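Local coordinates for glucose-6-phosphate isomerase (Thermus thermophilus, PDB 1ZZG), which probably catalyses the reversible isomerisation of glucose 6-phosphate to fructose 6-phosphate, a step shared by glycolysis and gluconeogenesis, at residues 29-34 with 381-386; 54-59 with 198-203; 364-369 with 375-380. All blocks are in the same frame, centred on the assembly; numbering follows the deposited sequence.

Contact 1 of 3, residues 29-34 with 381-386; sequences RLLAKR and LMWQTA
Leu-30 and Leu-31, near the C-terminal end of helix 20-32, meet Trp-383 and Ala-386 of helix 371-391 in a purely apolar contact that buries 180 Å². Leu-30 carries most of it. Its CG is anti to the backbone N (chi1 177°), which sends the isobutyl group toward helix 371-391, and CD2 then touches two residues one helical turn apart: it lies 3.7 Å from CZ3 of Trp-383 and 3.7 Å from CB of Ala-386. The other methyl, CD1, also rests on Ala-386, 4.0 Å from its CB. Leu-30 approaches the indole obliquely, whereas Leu-31 comes to its rim: CD2 of Leu-31 sits close to the ring plane, 4.1 Å from CH2 of Trp-383. Trp-43 meets the same ring edge-to-face.

Polar interactions flank this patch. Trp-383 NE1 is hydrogen-bonded to Asn-217 OD1 on helix 206-221, which helps fix the rotation of the indole. Lys-33, just after helix 20-32, forms a salt bridge with Glu-390 of helix 371-391. On the side of helix 371-391 turned to helix 257-269, Thr-385 OG1 lies 2.8 Å from Leu-381 O, which also accepts Thr-385 N from the opposite face of its plane.

The arrangement is ordinary helix-helix packing, with a leucine resting between positions i and i+3 of the facing helix, and it joins the N-terminal helical region to the long helix 371-391.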
# COMPACT_ATOMS: atom_id res chain seq x y z
N ARG A 29 11.09 15.82 28.93
CA ARG A 29 11.70 14.50 29.07
C ARG A 29 12.45 14.09 27.81
O ARG A 29 13.53 13.50 27.88
CB ARG A 29 10.64 13.44 29.38
CG ARG A 29 10.05 13.54 30.77
CD ARG A 29 9.12 12.37 31.05
NE ARG A 29 8.56 12.45 32.40
CZ ARG A 29 7.87 11.48 32.99
NH1 ARG A 29 7.64 10.34 32.35
NH2 ARG A 29 7.42 11.65 34.23
N LEU A 30 11.87 14.38 26.65
CA LEU A 30 12.50 14.03 25.39
C LEU A 30 13.77 14.84 25.16
O LEU A 30 14.83 14.28 24.84
CB LEU A 30 11.53 14.26 24.23
CG LEU A 30 12.08 14.00 22.82
CD1 LEU A 30 12.40 12.52 22.64
CD2 LEU A 30 11.06 14.45 21.78
N LEU A 31 13.67 16.15 25.33
CA LEU A 31 14.83 17.03 25.12
C LEU A 31 15.95 16.77 26.13
O LEU A 31 17.12 16.96 25.81
CB LEU A 31 14.40 18.50 25.17
CG LEU A 31 13.45 18.97 24.05
CD1 LEU A 31 13.09 20.43 24.24
CD2 LEU A 31 14.12 18.76 22.69
N ALA A 32 15.59 16.33 27.34
CA ALA A 32 16.60 16.05 28.36
C ALA A 32 17.47 14.87 27.94
O ALA A 32 18.61 14.75 28.38
CB ALA A 32 15.93 15.75 29.71
N LYS A 33 16.93 14.01 27.08
CA LYS A 33 17.65 12.83 26.62
C LYS A 33 18.71 13.10 25.55
O LYS A 33 19.53 12.23 25.26
CB LYS A 33 16.67 11.78 26.09
CG LYS A 33 15.78 11.16 27.16
CD LYS A 33 14.76 10.21 26.53
CE LYS A 33 13.91 9.54 27.60
NZ LYS A 33 12.89 8.62 27.03
N ARG A 34 18.69 14.30 24.97
CA ARG A 34 19.66 14.65 23.93
C ARG A 34 21.07 14.77 24.49
O ARG A 34 21.26 15.02 25.68
CB ARG A 34 19.26 15.98 23.27
CG ARG A 34 17.90 15.95 22.59
CD ARG A 34 17.63 17.24 21.85
NE ARG A 34 18.67 17.52 20.86
CZ ARG A 34 18.66 18.56 20.04
NH1 ARG A 34 17.66 19.43 20.08
NH2 ARG A 34 19.65 18.73 19.17
N LEU A 381 5.88 14.51 12.01
CA LEU A 381 5.39 13.21 12.46
C LEU A 381 6.41 12.48 13.32
O LEU A 381 6.05 11.77 14.25
CB LEU A 381 4.98 12.36 11.26
CG LEU A 381 3.74 12.93 10.56
CD1 LEU A 381 3.52 12.24 9.23
CD2 LEU A 381 2.52 12.78 11.46
N MET A 382 7.69 12.67 13.01
CA MET A 382 8.72 12.02 13.82
C MET A 382 8.69 12.63 15.22
O MET A 382 8.83 11.91 16.21
CB MET A 382 10.10 12.17 13.16
CG MET A 382 10.25 11.26 11.95
SD MET A 382 11.90 11.22 11.18
CE MET A 382 11.72 12.49 9.92
N TRP A 383 8.49 13.94 15.32
CA TRP A 383 8.40 14.60 16.62
C TRP A 383 7.16 14.11 17.35
O TRP A 383 7.20 13.78 18.53
CB TRP A 383 8.32 16.12 16.48
CG TRP A 383 9.64 16.79 16.34
CD1 TRP A 383 10.21 17.26 15.19
CD2 TRP A 383 10.56 17.10 17.40
NE1 TRP A 383 11.43 17.84 15.47
CE2 TRP A 383 11.66 17.76 16.81
CE3 TRP A 383 10.55 16.88 18.79
CZ2 TRP A 383 12.76 18.21 17.57
CZ3 TRP A 383 11.65 17.33 19.54
CH2 TRP A 383 12.73 17.98 18.92
N GLN A 384 6.04 14.09 16.63
CA GLN A 384 4.78 13.61 17.19
C GLN A 384 5.00 12.25 17.82
O GLN A 384 4.61 12.01 18.95
CB GLN A 384 3.73 13.49 16.09
CG GLN A 384 2.52 12.65 16.46
CD GLN A 384 1.55 12.50 15.30
OE1 GLN A 384 0.96 13.48 14.85
NE2 GLN A 384 1.41 11.27 14.80
N THR A 385 5.65 11.37 17.06
CA THR A 385 5.93 10.02 17.53
C THR A 385 6.86 10.00 18.75
O THR A 385 6.62 9.24 19.70
CB THR A 385 6.54 9.19 16.39
OG1 THR A 385 5.63 9.18 15.27
CG2 THR A 385 6.79 7.76 16.85
N ALA A 386 7.91 10.81 18.73
CA ALA A 386 8.83 10.85 19.87
C ALA A 386 8.10 11.37 21.12
O ALA A 386 8.30 10.84 22.21
CB ALA A 386 10.05 11.73 19.54

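Contact 2 of 3, residues 54-59 with 198-203; sequences REVRRY and PLAFAG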
# COMPACT_ATOMS: atom_id res chain seq x y z
N ARG A 54 25.58 18.39 0.30
CA ARG A 54 26.46 18.90 -0.75
C ARG A 54 27.29 17.73 -1.28
O ARG A 54 27.46 17.57 -2.49
CB ARG A 54 27.37 20.01 -0.22
CG ARG A 54 26.62 21.29 0.08
CD ARG A 54 27.55 22.43 0.45
NE ARG A 54 26.81 23.69 0.53
CZ ARG A 54 27.36 24.87 0.80
NH1 ARG A 54 28.66 24.96 1.03
NH2 ARG A 54 26.60 25.96 0.85
N GLU A 55 27.78 16.91 -0.36
CA GLU A 55 28.57 15.74 -0.69
C GLU A 55 27.73 14.79 -1.55
O GLU A 55 28.23 14.16 -2.49
CB GLU A 55 29.00 15.04 0.60
CG GLU A 55 29.87 13.81 0.40
CD GLU A 55 30.15 13.09 1.71
OE1 GLU A 55 30.61 13.76 2.67
OE2 GLU A 55 29.93 11.87 1.78
N VAL A 56 26.44 14.68 -1.22
CA VAL A 56 25.53 13.83 -1.98
C VAL A 56 25.35 14.40 -3.38
O VAL A 56 25.43 13.67 -4.38
CB VAL A 56 24.15 13.73 -1.27
CG1 VAL A 56 23.12 13.07 -2.19
CG2 VAL A 56 24.29 12.93 0.01
N ARG A 57 25.11 15.70 -3.48
CA ARG A 57 24.93 16.34 -4.77
C ARG A 57 26.16 16.18 -5.66
O ARG A 57 26.05 15.86 -6.84
CB ARG A 57 24.63 17.83 -4.60
CG ARG A 57 23.19 18.18 -4.20
CD ARG A 57 23.06 19.70 -4.07
NE ARG A 57 21.70 20.16 -3.76
CZ ARG A 57 20.66 20.00 -4.56
NH1 ARG A 57 20.81 19.38 -5.72
NH2 ARG A 57 19.47 20.47 -4.21
N ARG A 58 27.34 16.42 -5.10
CA ARG A 58 28.56 16.31 -5.89
C ARG A 58 28.75 14.89 -6.43
O ARG A 58 29.17 14.71 -7.57
CB ARG A 58 29.77 16.72 -5.06
CG ARG A 58 29.80 18.22 -4.70
CD ARG A 58 29.75 19.11 -5.95
NE ARG A 58 28.40 19.45 -6.40
CZ ARG A 58 27.57 20.27 -5.74
NH1 ARG A 58 27.96 20.84 -4.60
NH2 ARG A 58 26.37 20.53 -6.22
N TYR A 59 28.41 13.90 -5.62
CA TYR A 59 28.53 12.51 -6.04
C TYR A 59 27.58 12.23 -7.20
O TYR A 59 27.94 11.56 -8.17
CB TYR A 59 28.21 11.56 -4.88
CG TYR A 59 28.13 10.11 -5.31
CD1 TYR A 59 29.28 9.40 -5.67
CD2 TYR A 59 26.91 9.45 -5.39
CE1 TYR A 59 29.21 8.08 -6.09
CE2 TYR A 59 26.82 8.14 -5.81
CZ TYR A 59 27.97 7.45 -6.16
OH TYR A 59 27.88 6.14 -6.55
N PRO A 198 19.13 8.80 -3.05
CA PRO A 198 18.20 8.52 -4.16
C PRO A 198 17.50 9.79 -4.65
O PRO A 198 17.29 9.95 -5.84
CB PRO A 198 17.23 7.49 -3.57
CG PRO A 198 17.34 7.71 -2.07
CD PRO A 198 18.81 7.96 -1.88
N LEU A 199 17.15 10.69 -3.74
CA LEU A 199 16.48 11.93 -4.14
C LEU A 199 17.36 12.78 -5.05
O LEU A 199 16.85 13.48 -5.94
CB LEU A 199 16.06 12.75 -2.93
CG LEU A 199 14.66 12.47 -2.39
CD1 LEU A 199 14.40 13.38 -1.20
CD2 LEU A 199 13.61 12.71 -3.49
N ALA A 200 18.67 12.73 -4.83
CA ALA A 200 19.59 13.50 -5.65
C ALA A 200 19.46 13.01 -7.09
O ALA A 200 19.28 13.81 -8.00
CB ALA A 200 21.03 13.32 -5.16
N PHE A 201 19.53 11.69 -7.27
CA PHE A 201 19.42 11.10 -8.60
C PHE A 201 18.02 11.32 -9.18
O PHE A 201 17.83 11.20 -10.39
CB PHE A 201 19.77 9.61 -8.54
CG PHE A 201 21.25 9.35 -8.53
CD1 PHE A 201 21.96 9.30 -9.73
CD2 PHE A 201 21.94 9.23 -7.33
CE1 PHE A 201 23.35 9.14 -9.73
CE2 PHE A 201 23.32 9.06 -7.32
CZ PHE A 201 24.03 9.02 -8.52
N ALA A 202 17.07 11.64 -8.32
CA ALA A 202 15.70 11.90 -8.77
C ALA A 202 15.58 13.37 -9.17
O ALA A 202 14.54 13.81 -9.67
CB ALA A 202 14.72 11.57 -7.65
N GLY A 203 16.66 14.12 -8.95
CA GLY A 203 16.69 15.53 -9.29
C GLY A 203 15.83 16.42 -8.41
O GLY A 203 15.39 17.49 -8.84
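Val-56 and Tyr-59, three residues apart on helix 52-61, face Ala-200 and Phe-201 at the end of helix 193-201. Two separate apolar touches result. In the first, Val-56 has CG1 anti to its backbone N (chi1 169°), and this branch reaches CB of Ala-200 at 3.6 Å, a methyl-to-methyl contact.

The second touch is aromatic and depends on different first torsions. Tyr-59 has CG anti to the backbone N (chi1 172°), whereas Phe-201 places CG beside its own N and anti to the carbonyl carbon (chi1 -80°); each ring end thereby swings nearer the other helix than its CB direction alone would suggest. CE2 of Tyr-59 lies in the plane of the Phe-201 ring, at its edge, 3.9 Å from CE2 and 4.0 Å from CZ of Phe-201. The approach is oblique to the tyrosine ring, and the touch runs through CD2 and CE2 of Tyr-59 and CE2 and CZ of Phe-201.

Just beyond, Gly-203, whose positive phi turns the backbone out of the helical range, follows in a Schellman motif.

Strands of the five-stranded parallel sheet border the contact: Phe-178 of strand 176-179 packs on Val-56, and Phe-95 of strand 94-98 and Phe-69 of strand 68-72 meet Phe-201. Helix 206-221 adjoins too, where Asp-207 forms a salt bridge with Arg-57.

Contact 3 of 3, residues 364-369 with 375-380; sequences LFLPEV and GWLMQH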
# COMPACT_ATOMS: atom_id res chain seq x y z
N LEU A 364 -4.62 17.72 8.44
CA LEU A 364 -3.35 18.42 8.39
C LEU A 364 -3.24 18.93 6.97
O LEU A 364 -3.20 18.15 6.02
CB LEU A 364 -2.19 17.48 8.71
CG LEU A 364 -1.96 17.16 10.19
CD1 LEU A 364 -0.87 16.11 10.33
CD2 LEU A 364 -1.57 18.44 10.92
N PHE A 365 -3.23 20.25 6.81
CA PHE A 365 -3.15 20.86 5.49
C PHE A 365 -1.72 21.24 5.11
O PHE A 365 -0.97 21.77 5.92
CB PHE A 365 -4.05 22.10 5.43
CG PHE A 365 -5.52 21.78 5.40
CD1 PHE A 365 -6.17 21.53 4.20
CD2 PHE A 365 -6.25 21.71 6.59
CE1 PHE A 365 -7.53 21.20 4.17
CE2 PHE A 365 -7.61 21.38 6.57
CZ PHE A 365 -8.25 21.12 5.36
N LEU A 366 -1.37 20.94 3.86
CA LEU A 366 -0.07 21.26 3.29
C LEU A 366 -0.34 22.32 2.23
O LEU A 366 -1.31 22.21 1.48
CB LEU A 366 0.55 20.04 2.61
CG LEU A 366 1.34 19.00 3.41
CD1 LEU A 366 0.56 18.57 4.63
CD2 LEU A 366 1.63 17.82 2.50
N PRO A 367 0.51 23.35 2.16
CA PRO A 367 0.27 24.38 1.14
C PRO A 367 0.24 23.75 -0.26
O PRO A 367 -0.53 24.17 -1.12
CB PRO A 367 1.45 25.32 1.33
CG PRO A 367 1.69 25.25 2.82
CD PRO A 367 1.57 23.76 3.10
N GLU A 368 1.08 22.75 -0.46
CA GLU A 368 1.16 22.03 -1.73
C GLU A 368 2.10 20.86 -1.49
O GLU A 368 2.75 20.81 -0.45
CB GLU A 368 1.72 22.94 -2.83
CG GLU A 368 3.22 23.26 -2.74
CD GLU A 368 3.57 24.20 -1.60
OE1 GLU A 368 3.06 25.34 -1.58
OE2 GLU A 368 4.38 23.81 -0.72
N VAL A 369 2.16 19.92 -2.43
CA VAL A 369 3.06 18.79 -2.28
C VAL A 369 4.42 19.20 -2.83
O VAL A 369 4.67 19.14 -4.03
CB VAL A 369 2.56 17.54 -3.03
CG1 VAL A 369 3.55 16.38 -2.83
CG2 VAL A 369 1.18 17.14 -2.51
N GLY A 375 8.88 17.70 3.76
CA GLY A 375 9.96 17.56 4.72
C GLY A 375 9.45 18.02 6.07
O GLY A 375 9.79 17.47 7.12
N TRP A 376 8.63 19.06 6.04
CA TRP A 376 8.03 19.61 7.24
C TRP A 376 7.10 18.54 7.83
O TRP A 376 7.21 18.20 9.01
CB TRP A 376 7.22 20.87 6.89
CG TRP A 376 6.72 21.65 8.09
CD1 TRP A 376 6.25 21.14 9.26
CD2 TRP A 376 6.61 23.07 8.19
NE1 TRP A 376 5.85 22.16 10.10
CE2 TRP A 376 6.06 23.36 9.46
CE3 TRP A 376 6.92 24.14 7.33
CZ2 TRP A 376 5.80 24.67 9.90
CZ3 TRP A 376 6.67 25.45 7.77
CH2 TRP A 376 6.12 25.69 9.04
N LEU A 377 6.21 17.99 7.01
CA LEU A 377 5.28 16.96 7.48
C LEU A 377 5.97 15.73 8.08
O LEU A 377 5.63 15.29 9.17
CB LEU A 377 4.35 16.52 6.34
CG LEU A 377 3.37 15.38 6.66
CD1 LEU A 377 2.53 15.75 7.89
CD2 LEU A 377 2.48 15.11 5.46
N MET A 378 6.94 15.19 7.37
CA MET A 378 7.67 14.02 7.86
C MET A 378 8.38 14.28 9.19
O MET A 378 8.30 13.46 10.11
CB MET A 378 8.66 13.54 6.80
CG MET A 378 7.99 12.95 5.57
SD MET A 378 9.15 12.42 4.28
CE MET A 378 9.75 10.88 5.00
N GLN A 379 9.08 15.40 9.29
CA GLN A 379 9.79 15.73 10.53
C GLN A 379 8.78 15.97 11.65
O GLN A 379 9.03 15.63 12.81
CB GLN A 379 10.66 16.98 10.33
CG GLN A 379 11.57 17.29 11.53
CD GLN A 379 12.80 16.40 11.58
OE1 GLN A 379 12.90 15.41 10.85
NE2 GLN A 379 13.74 16.74 12.46
N HIS A 380 7.64 16.55 11.30
CA HIS A 380 6.56 16.82 12.26
C HIS A 380 6.07 15.51 12.86
O HIS A 380 5.85 15.42 14.07
CB HIS A 380 5.39 17.53 11.55
CG HIS A 380 4.13 17.58 12.35
ND1 HIS A 380 3.62 18.74 12.88
CD2 HIS A 380 3.25 16.60 12.69
CE1 HIS A 380 2.50 18.48 13.52
NE2 HIS A 380 2.25 17.19 13.42
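With CG anti to its backbone N (chi1 176°), Leu-377 extends from helix 371-391 toward strand 360-366, where Leu-366 turns its CG beside the backbone N instead (chi1 -84°), an orientation that carries both methyls to the helix although the CB bond does not point there. The two side chains cross at about a right angle. CD2 of Leu-377 settles against both ends of the Leu-366 fork, 4.0 Å from its CD1 and 4.1 Å from its CD2. The other branch of Leu-377 serves a second strand residue: its CD1 lies 4.2 Å from CD1 of Leu-364. One helix leucine thus spans two strand residues, i and i+2, that share a face of the sheet, in a buried contact of 165 Å².

Val-311 of the adjoining parallel strand 306-313 also touches both Leu-366 and Leu-377, and Leu-257 packs on Leu-377 from helix 257-269. Phe-365, between the two strand leucines, makes a cation-pi contact with Arg-3 of strand 3-5.

Strand 360-366 and helix 371-391 follow each other directly, joined by a short turn, and the leucines seat the helix on its own strand: a beta-alpha unit of the mixed sheet, as expected in the alpha/beta SIS fold of phosphoglucose isomerases.

Contacts 1 and 3 use successive parts of helix 371-391, their centres about 18 Å apart: one joins it to the N-terminal helix 20-32, the other to strand 360-366. Contact 2 lies beside the five-stranded parallel sheet, whereas contact 3 lies on the mixed sheet; the centre of contact 2 is about 29 Å from that of contact 1 and about 22 Å from that of contact 3. Helix 206-221 borders all three, and its Asn-217 bonds both Trp-383 of contact 1 and Gln-379 of contact 3. None lies at the predicted active-site residues Glu-267 and Lys-406. One connection runs through helix 257-269, which carries Glu-267; Thr-385 touches Ser-268 next to it.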